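Local coordinates for protein glutathione S-transferase (Gordonia bronchialis, PDB 4PTS) that probably acts as a glutathione transferase, joining glutathione to electrophilic substrates, at residues Asp85-Leu93 / Leu102-Ala110; Leu216-Ile227 / His314-Gly325. All coordinates share one frame; numbering follows the deposited sequence.

Interaction 1 (Asp85-Leu93 / Leu102-Ala110)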
loop_
_atom_site.group_PDB
_atom_site.type_symbol
_atom_site.label_atom_id
_atom_site.label_comp_id
_atom_site.label_asym_id
_atom_site.label_seq_id
_atom_site.Cartn_x
_atom_site.Cartn_y
_atom_site.Cartn_z
ATOM N N ASP B 85 -16.852 -11.586 15.089
ATOM C CA ASP B 85 -17.066 -10.440 15.992
ATOM C C ASP B 85 -16.046 -10.452 17.157
ATOM O O ASP B 85 -14.980 -11.068 17.065
ATOM C CB ASP B 85 -18.542 -10.357 16.452
ATOM C CG ASP B 85 -18.950 -11.483 17.443
ATOM O OD1 ASP B 85 -18.070 -12.065 18.134
ATOM O OD2 ASP B 85 -20.176 -11.773 17.543
ATOM N N LYS B 86 -16.402 -9.768 18.243
ATOM C CA LYS B 86 -15.591 -9.686 19.469
ATOM C C LYS B 86 -15.254 -11.030 20.112
ATOM O O LYS B 86 -14.354 -11.072 20.956
ATOM C CB LYS B 86 -16.289 -8.813 20.532
ATOM N N ASN B 87 -15.958 -12.111 19.748
ATOM C CA ASN B 87 -15.700 -13.446 20.346
ATOM C C ASN B 87 -14.829 -14.348 19.515
ATOM O O ASN B 87 -14.795 -15.558 19.718
ATOM C CB ASN B 87 -17.002 -14.166 20.680
ATOM C CG ASN B 87 -17.849 -13.377 21.639
ATOM O OD1 ASN B 87 -18.992 -13.072 21.344
ATOM N ND2 ASN B 87 -17.274 -12.992 22.773
ATOM N N SER B 88 -14.091 -13.730 18.613
ATOM C CA SER B 88 -13.062 -14.402 17.885
ATOM C C SER B 88 -13.604 -15.500 16.982
ATOM O O SER B 88 -14.765 -15.466 16.596
ATOM C CB SER B 88 -12.063 -14.959 18.880
ATOM O OG SER B 88 -10.845 -15.216 18.224
ATOM N N TRP B 89 -12.775 -16.496 16.689
ATOM C CA TRP B 89 -12.968 -17.321 15.507
ATOM C C TRP B 89 -14.226 -18.171 15.530
ATOM O O TRP B 89 -14.585 -18.735 16.554
ATOM C CB TRP B 89 -11.758 -18.201 15.315
ATOM C CG TRP B 89 -10.499 -17.418 15.224
ATOM C CD1 TRP B 89 -9.643 -17.118 16.236
ATOM C CD2 TRP B 89 -9.954 -16.838 14.057
ATOM N NE1 TRP B 89 -8.589 -16.376 15.773
ATOM C CE2 TRP B 89 -8.750 -16.189 14.431
ATOM C CE3 TRP B 89 -10.359 -16.799 12.722
ATOM C CZ2 TRP B 89 -7.943 -15.514 13.517
ATOM C CZ3 TRP B 89 -9.551 -16.132 11.808
ATOM C CH2 TRP B 89 -8.355 -15.493 12.213
ATOM N N THR B 90 -14.886 -18.224 14.382
ATOM C CA THR B 90 -16.102 -18.991 14.191
ATOM C C THR B 90 -15.891 -19.898 12.988
ATOM O O THR B 90 -14.925 -19.721 12.213
ATOM C CB THR B 90 -17.323 -18.093 13.916
ATOM O OG1 THR B 90 -17.058 -17.243 12.796
ATOM C CG2 THR B 90 -17.640 -17.232 15.110
ATOM N N PHE B 91 -16.810 -20.853 12.846
ATOM C CA PHE B 91 -16.730 -21.911 11.843
ATOM C C PHE B 91 -17.806 -21.675 10.807
ATOM O O PHE B 91 -18.659 -22.516 10.538
ATOM C CB PHE B 91 -16.923 -23.253 12.517
ATOM C CG PHE B 91 -15.786 -23.640 13.387
ATOM C CD1 PHE B 91 -14.592 -24.065 12.821
ATOM C CD2 PHE B 91 -15.902 -23.578 14.769
ATOM C CE1 PHE B 91 -13.532 -24.430 13.618
ATOM C CE2 PHE B 91 -14.850 -23.944 15.581
ATOM C CZ PHE B 91 -13.662 -24.370 15.007
ATOM N N ASP B 92 -17.730 -20.495 10.229
ATOM C CA ASP B 92 -18.772 -19.994 9.392
ATOM C C ASP B 92 -18.563 -20.376 7.921
ATOM O O ASP B 92 -19.417 -20.087 7.101
ATOM C CB ASP B 92 -18.853 -18.462 9.583
ATOM C CG ASP B 92 -17.502 -17.745 9.270
ATOM O OD1 ASP B 92 -17.183 -17.411 8.094
ATOM O OD2 ASP B 92 -16.737 -17.514 10.227
ATOM N N LEU B 93 -17.460 -21.036 7.577
ATOM C CA LEU B 93 -17.280 -21.551 6.210
ATOM C C LEU B 93 -17.847 -22.943 6.076
ATOM O O LEU B 93 -17.772 -23.552 5.012
ATOM C CB LEU B 93 -15.800 -21.607 5.821
ATOM C CG LEU B 93 -15.108 -20.255 5.638
ATOM C CD1 LEU B 93 -13.669 -20.477 5.163
ATOM C CD2 LEU B 93 -15.897 -19.350 4.690
ATOM N N LEU B 102 -16.050 -31.288 15.905
ATOM C CA LEU B 102 -16.283 -30.786 17.242
ATOM C C LEU B 102 -17.728 -30.380 17.417
ATOM O O LEU B 102 -18.225 -30.366 18.523
ATOM C CB LEU B 102 -15.370 -29.603 17.531
ATOM C CG LEU B 102 -13.879 -29.941 17.579
ATOM C CD1 LEU B 102 -13.090 -28.678 17.856
ATOM C CD2 LEU B 102 -13.575 -30.999 18.635
ATOM N N GLY B 103 -18.395 -30.031 16.324
ATOM C CA GLY B 103 -19.795 -29.633 16.373
ATOM C C GLY B 103 -20.075 -28.314 17.070
ATOM O O GLY B 103 -21.202 -28.067 17.461
ATOM N N ILE B 104 -19.084 -27.433 17.175
ATOM C CA ILE B 104 -19.268 -26.135 17.833
ATOM C C ILE B 104 -19.280 -25.012 16.795
ATOM O O ILE B 104 -18.605 -25.103 15.775
ATOM C CB ILE B 104 -18.176 -25.867 18.892
ATOM C CG1 ILE B 104 -16.772 -25.961 18.279
ATOM C CG2 ILE B 104 -18.298 -26.873 20.017
ATOM C CD1 ILE B 104 -15.660 -25.619 19.243
ATOM N N PRO B 105 -20.036 -23.942 17.066
ATOM C CA PRO B 105 -20.143 -22.815 16.149
ATOM C C PRO B 105 -18.954 -21.822 16.219
ATOM O O PRO B 105 -18.631 -21.165 15.214
ATOM C CB PRO B 105 -21.438 -22.154 16.608
ATOM C CG PRO B 105 -21.435 -22.370 18.088
ATOM C CD PRO B 105 -20.751 -23.682 18.334
ATOM N N ARG B 106 -18.333 -21.719 17.403
ATOM C CA ARG B 106 -17.197 -20.842 17.650
ATOM C C ARG B 106 -16.163 -21.487 18.579
ATOM O O ARG B 106 -16.489 -22.205 19.518
ATOM C CB ARG B 106 -17.665 -19.512 18.236
ATOM C CG ARG B 106 -18.526 -19.591 19.493
ATOM C CD ARG B 106 -18.683 -18.156 20.029
ATOM N NE ARG B 106 -19.719 -17.824 21.045
ATOM C CZ ARG B 106 -19.587 -17.859 22.381
ATOM N NH1 ARG B 106 -18.477 -18.289 22.967
ATOM N NH2 ARG B 106 -20.611 -17.487 23.148
ATOM N N LEU B 107 -14.906 -21.183 18.309
ATOM C CA LEU B 107 -13.787 -21.788 19.003
ATOM C C LEU B 107 -13.789 -21.474 20.488
ATOM O O LEU B 107 -13.288 -22.256 21.270
ATOM C CB LEU B 107 -12.475 -21.325 18.350
ATOM C CG LEU B 107 -11.153 -21.845 18.876
ATOM C CD1 LEU B 107 -11.081 -23.344 18.685
ATOM C CD2 LEU B 107 -9.985 -21.161 18.192
ATOM N N LYS B 108 -14.322 -20.323 20.881
ATOM C CA LYS B 108 -14.358 -19.980 22.310
ATOM C C LYS B 108 -14.969 -21.105 23.187
ATOM O O LYS B 108 -14.528 -21.331 24.313
ATOM C CB LYS B 108 -15.116 -18.674 22.529
ATOM C CG LYS B 108 -15.245 -18.242 23.992
ATOM C CD LYS B 108 -16.078 -16.969 24.141
ATOM C CE LYS B 108 -15.273 -15.687 23.964
ATOM N NZ LYS B 108 -15.185 -14.869 25.203
ATOM N N ASP B 109 -15.966 -21.811 22.657
ATOM C CA ASP B 109 -16.604 -22.922 23.386
ATOM C C ASP B 109 -15.598 -23.993 23.794
ATOM O O ASP B 109 -15.700 -24.548 24.864
ATOM C CB ASP B 109 -17.712 -23.563 22.537
ATOM C CG ASP B 109 -18.879 -22.596 22.245
ATOM O OD1 ASP B 109 -18.924 -21.486 22.874
ATOM O OD2 ASP B 109 -19.749 -22.975 21.389
ATOM N N ALA B 110 -14.611 -24.244 22.944
ATOM C CA ALA B 110 -13.582 -25.229 23.213
ATOM C C ALA B 110 -12.623 -24.792 24.314
ATOM O O ALA B 110 -12.133 -25.607 25.087
ATOM C CB ALA B 110 -12.809 -25.512 21.933
#

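Interaction 2 (Leu216-Ile227 / His314-Gly325)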
loop_
_atom_site.group_PDB
_atom_site.type_symbol
_atom_site.label_atom_id
_atom_site.label_comp_id
_atom_site.label_asym_id
_atom_site.label_seq_id
_atom_site.Cartn_x
_atom_site.Cartn_y
_atom_site.Cartn_z
ATOM N N LEU B 216 20.537 -13.922 2.605
ATOM C CA LEU B 216 19.959 -14.828 1.621
ATOM C C LEU B 216 20.481 -14.593 0.223
ATOM O O LEU B 216 20.158 -15.340 -0.691
ATOM C CB LEU B 216 18.457 -14.696 1.614
ATOM C CG LEU B 216 17.800 -15.304 2.844
ATOM C CD1 LEU B 216 16.352 -14.839 2.876
ATOM C CD2 LEU B 216 17.857 -16.821 2.867
ATOM N N ALA B 217 21.303 -13.560 0.053
ATOM C CA ALA B 217 21.997 -13.346 -1.205
ATOM C C ALA B 217 23.051 -14.439 -1.264
ATOM O O ALA B 217 23.386 -14.970 -2.337
ATOM C CB ALA B 217 22.634 -11.970 -1.228
ATOM N N GLN B 218 23.523 -14.775 -0.061
ATOM C CA GLN B 218 24.675 -15.602 0.186
ATOM C C GLN B 218 24.313 -17.076 0.369
ATOM O O GLN B 218 25.190 -17.881 0.595
ATOM C CB GLN B 218 25.335 -15.041 1.463
ATOM C CG GLN B 218 26.572 -15.719 2.004
ATOM C CD GLN B 218 27.818 -15.446 1.181
ATOM O OE1 GLN B 218 28.049 -16.080 0.148
ATOM N NE2 GLN B 218 28.655 -14.532 1.658
ATOM N N GLN B 219 23.044 -17.449 0.263
ATOM C CA GLN B 219 22.596 -18.728 0.819
ATOM C C GLN B 219 21.169 -18.993 0.362
ATOM O O GLN B 219 20.352 -18.073 0.332
ATOM C CB GLN B 219 22.589 -18.497 2.325
ATOM C CG GLN B 219 22.961 -19.629 3.242
ATOM C CD GLN B 219 22.991 -19.170 4.704
ATOM O OE1 GLN B 219 23.455 -18.077 5.026
ATOM N NE2 GLN B 219 22.503 -20.015 5.592
ATOM N N ARG B 220 20.828 -20.219 0.014
ATOM C CA ARG B 220 19.483 -20.451 -0.500
ATOM C C ARG B 220 18.413 -20.314 0.577
ATOM O O ARG B 220 17.323 -19.825 0.311
ATOM C CB ARG B 220 19.364 -21.810 -1.166
ATOM C CG ARG B 220 17.965 -22.053 -1.713
ATOM C CD ARG B 220 17.901 -23.207 -2.683
ATOM N NE ARG B 220 16.662 -23.222 -3.447
ATOM C CZ ARG B 220 16.219 -24.268 -4.127
ATOM N NH1 ARG B 220 16.894 -25.409 -4.136
ATOM N NH2 ARG B 220 15.085 -24.181 -4.792
ATOM N N TYR B 221 18.689 -20.813 1.769
ATOM C CA TYR B 221 17.713 -20.777 2.850
ATOM C C TYR B 221 18.342 -20.100 4.039
ATOM O O TYR B 221 19.545 -19.833 4.047
ATOM C CB TYR B 221 17.233 -22.195 3.205
ATOM C CG TYR B 221 16.645 -22.961 2.026
ATOM C CD1 TYR B 221 15.406 -22.638 1.518
ATOM C CD2 TYR B 221 17.348 -24.017 1.415
ATOM C CE1 TYR B 221 14.868 -23.328 0.437
ATOM C CE2 TYR B 221 16.809 -24.723 0.340
ATOM C CZ TYR B 221 15.559 -24.369 -0.144
ATOM O OH TYR B 221 14.980 -25.042 -1.196
ATOM N N LEU B 222 17.527 -19.852 5.058
ATOM C CA LEU B 222 17.972 -19.110 6.235
ATOM C C LEU B 222 19.025 -19.798 7.072
ATOM O O LEU B 222 19.934 -19.142 7.552
ATOM C CB LEU B 222 16.815 -18.836 7.155
ATOM C CG LEU B 222 15.922 -17.703 6.707
ATOM C CD1 LEU B 222 14.663 -17.717 7.566
ATOM C CD2 LEU B 222 16.674 -16.377 6.803
ATOM N N VAL B 223 18.885 -21.105 7.276
ATOM C CA VAL B 223 19.820 -21.853 8.106
ATOM C C VAL B 223 20.262 -23.116 7.417
ATOM O O VAL B 223 19.463 -24.009 7.177
ATOM C CB VAL B 223 19.197 -22.240 9.450
ATOM C CG1 VAL B 223 20.131 -23.152 10.215
ATOM C CG2 VAL B 223 18.906 -20.993 10.270
ATOM N N GLY B 224 21.537 -23.170 7.094
ATOM C CA GLY B 224 22.109 -24.324 6.462
ATOM C C GLY B 224 21.614 -24.563 5.057
ATOM O O GLY B 224 21.317 -23.637 4.309
ATOM N N ASP B 225 21.451 -25.840 4.762
ATOM C CA ASP B 225 21.410 -26.395 3.427
ATOM C C ASP B 225 19.952 -26.698 2.999
ATOM O O ASP B 225 19.662 -27.048 1.850
ATOM C CB ASP B 225 22.244 -27.694 3.529
ATOM C CG ASP B 225 22.535 -28.351 2.188
ATOM O OD1 ASP B 225 23.102 -27.678 1.291
ATOM O OD2 ASP B 225 22.220 -29.565 2.059
ATOM N N THR B 226 19.038 -26.531 3.945
ATOM C CA THR B 226 17.715 -27.136 3.881
ATOM C C THR B 226 16.638 -26.186 4.371
ATOM O O THR B 226 16.904 -25.212 5.088
ATOM C CB THR B 226 17.603 -28.414 4.752
ATOM O OG1 THR B 226 17.556 -28.083 6.156
ATOM C CG2 THR B 226 18.771 -29.372 4.471
ATOM N N ILE B 227 15.411 -26.498 4.006
ATOM C CA ILE B 227 14.291 -25.836 4.601
ATOM C C ILE B 227 14.233 -26.232 6.074
ATOM O O ILE B 227 14.385 -27.395 6.421
ATOM C CB ILE B 227 13.005 -26.189 3.851
ATOM C CG1 ILE B 227 13.004 -25.443 2.516
ATOM C CG2 ILE B 227 11.784 -25.797 4.651
ATOM C CD1 ILE B 227 12.036 -25.973 1.487
ATOM N N HIS B 314 12.488 -17.983 -10.233
ATOM C CA HIS B 314 13.267 -17.293 -9.177
ATOM C C HIS B 314 14.789 -17.515 -9.212
ATOM O O HIS B 314 15.532 -16.693 -8.679
ATOM C CB HIS B 314 12.739 -17.698 -7.800
ATOM C CG HIS B 314 12.531 -19.167 -7.646
ATOM N ND1 HIS B 314 13.533 -20.021 -7.248
ATOM C CD2 HIS B 314 11.440 -19.938 -7.855
ATOM C CE1 HIS B 314 13.071 -21.255 -7.210
ATOM N NE2 HIS B 314 11.805 -21.233 -7.579
ATOM N N HIS B 315 15.239 -18.620 -9.815
ATOM C CA HIS B 315 16.678 -18.917 -9.999
ATOM C C HIS B 315 17.465 -19.028 -8.696
ATOM O O HIS B 315 18.599 -18.545 -8.589
ATOM C CB HIS B 315 17.332 -17.888 -10.925
ATOM C CG HIS B 315 16.628 -17.769 -12.227
ATOM N ND1 HIS B 315 15.746 -16.745 -12.502
ATOM C CD2 HIS B 315 16.606 -18.596 -13.301
ATOM C CE1 HIS B 315 15.232 -16.930 -13.706
ATOM N NE2 HIS B 315 15.738 -18.045 -14.212
ATOM N N ARG B 316 16.848 -19.655 -7.705
ATOM C CA ARG B 316 17.471 -19.852 -6.416
ATOM C C ARG B 316 18.145 -21.202 -6.399
ATOM O O ARG B 316 18.935 -21.492 -5.525
ATOM C CB ARG B 316 16.428 -19.761 -5.315
ATOM C CG ARG B 316 15.786 -18.387 -5.200
ATOM C CD ARG B 316 16.709 -17.380 -4.538
ATOM N NE ARG B 316 16.837 -17.599 -3.096
ATOM C CZ ARG B 316 17.705 -16.950 -2.333
ATOM N NH1 ARG B 316 18.526 -16.053 -2.863
ATOM N NH2 ARG B 316 17.769 -17.194 -1.034
ATOM N N GLU B 317 17.837 -22.022 -7.394
ATOM C CA GLU B 317 18.426 -23.352 -7.528
ATOM C C GLU B 317 19.915 -23.146 -7.799
ATOM O O GLU B 317 20.761 -23.915 -7.350
ATOM C CB GLU B 317 17.774 -24.147 -8.671
ATOM C CG GLU B 317 16.314 -23.787 -8.994
ATOM C CD GLU B 317 16.195 -22.664 -10.053
ATOM O OE1 GLU B 317 15.103 -22.050 -10.184
ATOM O OE2 GLU B 317 17.194 -22.394 -10.768
ATOM N N GLU B 318 20.216 -22.069 -8.512
ATOM C CA GLU B 318 21.566 -21.674 -8.806
ATOM C C GLU B 318 22.405 -21.446 -7.533
ATOM O O GLU B 318 23.625 -21.462 -7.585
ATOM C CB GLU B 318 21.542 -20.452 -9.729
ATOM C CG GLU B 318 21.467 -19.091 -9.050
ATOM N N LEU B 319 21.756 -21.275 -6.382
ATOM C CA LEU B 319 22.457 -21.173 -5.081
ATOM C C LEU B 319 22.693 -22.518 -4.379
ATOM O O LEU B 319 23.200 -22.560 -3.258
ATOM C CB LEU B 319 21.691 -20.234 -4.149
ATOM C CG LEU B 319 21.960 -18.754 -4.431
ATOM C CD1 LEU B 319 20.713 -17.909 -4.254
ATOM C CD2 LEU B 319 23.092 -18.223 -3.556
ATOM N N GLY B 320 22.338 -23.616 -5.045
ATOM C CA GLY B 320 22.517 -24.955 -4.487
ATOM C C GLY B 320 21.403 -25.323 -3.523
ATOM O O GLY B 320 20.238 -25.042 -3.788
ATOM N N GLY B 321 21.768 -25.971 -2.413
ATOM C CA GLY B 321 20.818 -26.443 -1.389
ATOM C C GLY B 321 20.026 -27.688 -1.783
ATOM O O GLY B 321 19.828 -27.964 -2.966
ATOM N N ARG B 322 19.571 -28.444 -0.787
ATOM C CA ARG B 322 18.527 -29.441 -1.001
ATOM C C ARG B 322 17.339 -29.072 -0.105
ATOM O O ARG B 322 17.470 -29.117 1.130
ATOM C CB ARG B 322 19.006 -30.860 -0.675
ATOM C CG ARG B 322 20.391 -31.242 -1.182
ATOM C CD ARG B 322 20.882 -32.481 -0.444
ATOM N NE ARG B 322 21.184 -32.164 0.963
ATOM C CZ ARG B 322 21.205 -33.040 1.976
ATOM N NH1 ARG B 322 20.940 -34.334 1.770
ATOM N NH2 ARG B 322 21.485 -32.608 3.212
ATOM N N PRO B 323 16.187 -28.686 -0.719
ATOM C CA PRO B 323 14.978 -28.305 0.020
ATOM C C PRO B 323 14.639 -29.276 1.147
ATOM O O PRO B 323 14.494 -28.875 2.298
ATOM C CB PRO B 323 13.876 -28.333 -1.049
ATOM C CG PRO B 323 14.565 -28.138 -2.335
ATOM C CD PRO B 323 15.999 -28.548 -2.177
ATOM N N PHE B 324 14.538 -30.550 0.812
ATOM C CA PHE B 324 14.084 -31.532 1.773
ATOM C C PHE B 324 15.205 -32.366 2.376
ATOM O O PHE B 324 15.003 -33.012 3.409
ATOM C CB PHE B 324 13.007 -32.376 1.127
ATOM C CG PHE B 324 11.781 -31.585 0.802
ATOM C CD1 PHE B 324 10.839 -31.334 1.783
ATOM C CD2 PHE B 324 11.587 -31.055 -0.464
ATOM C CE1 PHE B 324 9.701 -30.598 1.506
ATOM C CE2 PHE B 324 10.458 -30.305 -0.744
ATOM C CZ PHE B 324 9.514 -30.077 0.246
ATOM N N GLY B 325 16.371 -32.349 1.735
ATOM C CA GLY B 325 17.602 -32.866 2.327
ATOM C C GLY B 325 17.535 -34.339 2.649
ATOM O O GLY B 325 17.311 -34.710 3.802
#

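Interaction 1 (Asp85-Leu93 / Leu102-Ala110)
With CG of Phe91 turned anti to the residue's own carbonyl carbon (chi1 -70°), the ring lies along the backbone from Ile104 to Leu107. The peptide group joining Pro105 and Arg106 meets the ring at its edge, near the ring plane. Ile104 places CG1 between its backbone N and carbonyl carbon (chi1 56°), and this branch comes to 3.9 Å from CE2 of Phe91. Two backbone bonds fix the register: Phe91 N donates to Pro105 O at 3.0 Å, and Leu107 N donates to Trp89 O at 3.0 Å with an N-H...O angle of 162°. They bracket Thr90 and Arg106, which form a single antiparallel bridge as a non-hydrogen-bonded pair with CA atoms 4.1 Å apart. The bridge ties the loop leaving strand 76-80 to the approach to helix 108-114 in the thioredoxin-like domain typical of glutathione transferases. It also holds the backbone of Trp89, whose indole lies close to Cys56, the predicted nucleophile, consistent with its predicted glutathione-binding role. CB of Trp89 lies 4.4 Å from CB of Leu107. Beside the bridge, CG2 of Thr90 rests on CB of Arg106 at 3.9 Å, while the Thr90 hydroxyl OG1 bonds to Asp92. At the outer end ND2 of Asn87 lies 3.6 Å from CE of Lys108. Asp85 steadies Asn87 through an Asx turn, its OD1 accepting from Asn87 N at 2.7 Å.

Interaction 2 (Leu216-Ile227 / His314-Gly325)
Arg220, Arg316 and Pro323 carry the joint between the loop following helix 195-217 of the helical C-terminal domain and the long tail beyond helix 281-291, the last of the fold. With CG anti to the backbone N (chi1 -180°) and the chain extended from CG to NE, the guanidinium of Arg220 lies between the Tyr221 hydroxyl over one face and CA of Glu317 over the opposite face. Its NH2 forms a salt bridge with Asp268, and NH1 adds a weak bond to Gly320 O at 3.4 Å. Arg316 reaches back from the tail, bent at chi2 and chi3, and grips one carbonyl end-on: Leu216 O receives NH1 at 2.8 Å and NH2 at 3.0 Å, both nearly in the guanidinium plane. The same NH2 also bonds to Arg220 O at 3.0 Å, from above that carbonyl's plane. A leucine in place of Arg316 would probably leave the Leu216 and Arg220 carbonyls without the guanidinium N-H groups they accept. Further along, Pro323 lays its ring against the Tyr221 hydroxyl and against CD1 of Ile227, 3.9 Å from the proline CB, while Pro323 O accepts from Ile227 N at 3.1 Å. The neighbouring Arg322 pairs with Asp225 in a salt bridge, its NE meeting OD2 of Asp225 at 3.0 Å nearly along the carboxylate C-O axis, the two charged planes 30° apart.

In the fold
The two contacts share no helix or strand and lie on opposite sides of the chain's centre, their own centres about 40 Å apart. Both are partly buried, and neither is touched by the other subunit. Interaction 1 belongs to the thioredoxin-like domain and joins segments close in sequence; its buried side chains pack inward on strand 48-53, and a backbone bridge with apolar neighbours does the holding, next to the predicted active site. Interaction 2, away from the annotated sites, brings together segments 87 residues apart, fastening the tail to the helical domain. There arginines dominate, spending their donors on backbone carbonyls and carboxylates.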